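PDB 4HFL: putative cytoplasmic protein from Enterobacter cloacae, which is a type VI secretion effector amidase (Tae4), a cysteine-peptidase-clan hydrolase that probably cleaves amide bonds in the peptide stems of the cell-wall peptidoglycan of rival bacteria. Local coordinates for residues P116-F121 and P167-F172. Numbering follows the deposited sequence.
Sequences PTPAQF and PTNATF
In this papain-like (clan CA) amidase, the residues flanking a 3-10 turn, Pro116 and Phe121, pack against strand 166-174 of the four-stranded antiparallel sheet. Segment 116-121, in the loop joining strand 111-114 to strand 126-133, enters extended at Pro116 and Thr117 and coils at 118-120. Pro118, with phi held near -65° and no N-H to satisfy, suits the first residue of the 3-10 segment; Gln120 N bonds to Thr117 O at 3.3 Å, and Phe121 N to Pro118 O at 2.9 Å. Gln120 (chi1 m, chi2 t) folds back so that its OE1 accepts from Thr117 N at 3.0 Å and, more loosely, from Thr117 OG1 (chi1 p) at 3.3 Å.

Segment 167-172 is extended except at Thr168 (psi -11°), where Thr168 and Asn169 oppose Thr131 in a classic beta bulge. The bulge resets the alternation: Thr168, Asn169 and Thr171 point away, while Pro167, Ala170 and Phe172 have CA-to-CB bonds directed toward 116-121. The CA of Pro116 lies 5.5 Å from that of Ala170, whose small methyl permits this close approach; Pro116 CG also meets Pro167 CB at 4.1 Å.

Phe121 (chi1 m) turns its ring inward, bringing CZ to 3.6 Å from Ala170 CB. Its edge faces the ring of Phe172 (chi1 t) in an offset edge-to-face pair, centroids 5.6 Å apart and planes at 62°. Ile111 and Ile128 touch both phenylalanine side chains. Phe121 CE1 rests 3.5 Å from Phe172 CB, and Pro116 CB lies 3.3 Å from Ala170 CB.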
loop_
_atom_site.group_PDB
_atom_site.type_symbol
_atom_site.label_atom_id
_atom_site.label_comp_id
_atom_site.label_asym_id
_atom_site.label_seq_id
_atom_site.Cartn_x
_atom_site.Cartn_y
_atom_site.Cartn_z
ATOM N N PRO A 116 -0.749 -9.485 14.960
ATOM C CA PRO A 116 -0.304 -8.093 15.105
ATOM C C PRO A 116 -1.217 -7.193 15.951
ATOM O O PRO A 116 -2.438 -7.155 15.738
ATOM C CB PRO A 116 -0.322 -7.586 13.673
ATOM C CG PRO A 116 -1.423 -8.381 13.005
ATOM C CD PRO A 116 -1.296 -9.764 13.619
ATOM N N THR A 117 -0.600 -6.439 16.863
ATOM C CA THR A 117 -1.288 -5.478 17.723
ATOM C C THR A 117 -0.532 -4.151 17.672
ATOM O O THR A 117 0.653 -4.148 17.357
ATOM C CB THR A 117 -1.291 -5.979 19.167
ATOM O OG1 THR A 117 0.067 -6.094 19.623
ATOM C CG2 THR A 117 -1.978 -7.333 19.234
ATOM N N PRO A 118 -1.210 -3.019 17.976
ATOM C CA PRO A 118 -0.539 -1.705 17.883
ATOM C C PRO A 118 0.622 -1.510 18.871
ATOM O O PRO A 118 1.533 -0.756 18.571
ATOM C CB PRO A 118 -1.678 -0.695 18.162
ATOM C CG PRO A 118 -2.745 -1.475 18.844
ATOM C CD PRO A 118 -2.644 -2.886 18.300
ATOM N N ALA A 119 0.578 -2.166 20.028
ATOM C CA ALA A 119 1.672 -2.109 21.003
ATOM C C ALA A 119 3.038 -2.470 20.393
ATOM O O ALA A 119 4.070 -1.914 20.774
ATOM C CB ALA A 119 1.367 -3.018 22.167
ATOM N N GLN A 120 3.042 -3.390 19.434
ATOM C CA GLN A 120 4.284 -3.794 18.781
ATOM C C GLN A 120 4.870 -2.694 17.881
ATOM O O GLN A 120 6.013 -2.798 17.434
ATOM C CB GLN A 120 4.045 -5.084 17.988
ATOM C CG GLN A 120 3.260 -6.141 18.776
ATOM C CD GLN A 120 3.089 -7.435 18.015
ATOM O OE1 GLN A 120 1.981 -7.793 17.606
ATOM N NE2 GLN A 120 4.186 -8.153 17.830
ATOM N N PHE A 121 4.095 -1.637 17.627
ATOM C CA PHE A 121 4.550 -0.549 16.749
ATOM C C PHE A 121 4.506 0.821 17.419
ATOM O O PHE A 121 4.485 1.846 16.747
ATOM C CB PHE A 121 3.746 -0.556 15.442
ATOM C CG PHE A 121 3.777 -1.886 14.734
ATOM C CD1 PHE A 121 4.783 -2.185 13.815
ATOM C CD2 PHE A 121 2.827 -2.856 15.016
ATOM C CE1 PHE A 121 4.810 -3.421 13.181
ATOM C CE2 PHE A 121 2.848 -4.089 14.381
ATOM C CZ PHE A 121 3.845 -4.373 13.465
ATOM N N PRO A 167 -6.569 -10.750 10.672
ATOM C CA PRO A 167 -5.150 -10.458 10.454
ATOM C C PRO A 167 -4.240 -11.476 11.161
ATOM O O PRO A 167 -4.499 -11.858 12.307
ATOM C CB PRO A 167 -4.996 -9.058 11.063
ATOM C CG PRO A 167 -5.997 -9.048 12.179
ATOM C CD PRO A 167 -7.161 -9.889 11.715
ATOM N N THR A 168 -3.185 -11.918 10.483
ATOM C CA THR A 168 -2.282 -12.915 11.043
ATOM C C THR A 168 -0.819 -12.477 11.043
ATOM O O THR A 168 0.021 -13.129 11.671
ATOM C CB THR A 168 -2.417 -14.269 10.318
ATOM O OG1 THR A 168 -2.165 -14.094 8.918
ATOM C CG2 THR A 168 -3.826 -14.833 10.510
ATOM N N ASN A 169 -0.515 -11.379 10.345
ATOM C CA ASN A 169 0.833 -10.830 10.308
ATOM C C ASN A 169 0.775 -9.322 10.092
ATOM O O ASN A 169 -0.160 -8.818 9.454
ATOM C CB ASN A 169 1.654 -11.451 9.161
ATOM C CG ASN A 169 3.051 -10.837 9.044
ATOM O OD1 ASN A 169 3.243 -9.780 8.415
ATOM N ND2 ASN A 169 4.027 -11.485 9.669
ATOM N N ALA A 170 1.759 -8.605 10.631
ATOM C CA ALA A 170 1.994 -7.216 10.221
ATOM C C ALA A 170 3.470 -7.120 9.933
ATOM O O ALA A 170 4.289 -7.674 10.679
ATOM C CB ALA A 170 1.611 -6.244 11.296
ATOM N N THR A 171 3.792 -6.419 8.850
ATOM C CA THR A 171 5.152 -6.264 8.360
ATOM C C THR A 171 5.337 -4.767 8.099
ATOM O O THR A 171 4.471 -4.119 7.498
ATOM C CB THR A 171 5.343 -7.091 7.062
ATOM O OG1 THR A 171 5.224 -8.487 7.364
ATOM C CG2 THR A 171 6.714 -6.860 6.450
ATOM N N PHE A 172 6.461 -4.230 8.557
ATOM C CA PHE A 172 6.622 -2.805 8.750
ATOM C C PHE A 172 8.041 -2.322 8.457
ATOM O O PHE A 172 9.025 -2.954 8.906
ATOM C CB PHE A 172 6.277 -2.460 10.201
ATOM C CG PHE A 172 6.682 -1.061 10.603
ATOM C CD1 PHE A 172 5.829 0.002 10.370
ATOM C CD2 PHE A 172 7.904 -0.818 11.219
ATOM C CE1 PHE A 172 6.193 1.296 10.728
ATOM C CE2 PHE A 172 8.280 0.475 11.584
ATOM C CZ PHE A 172 7.419 1.532 11.338
#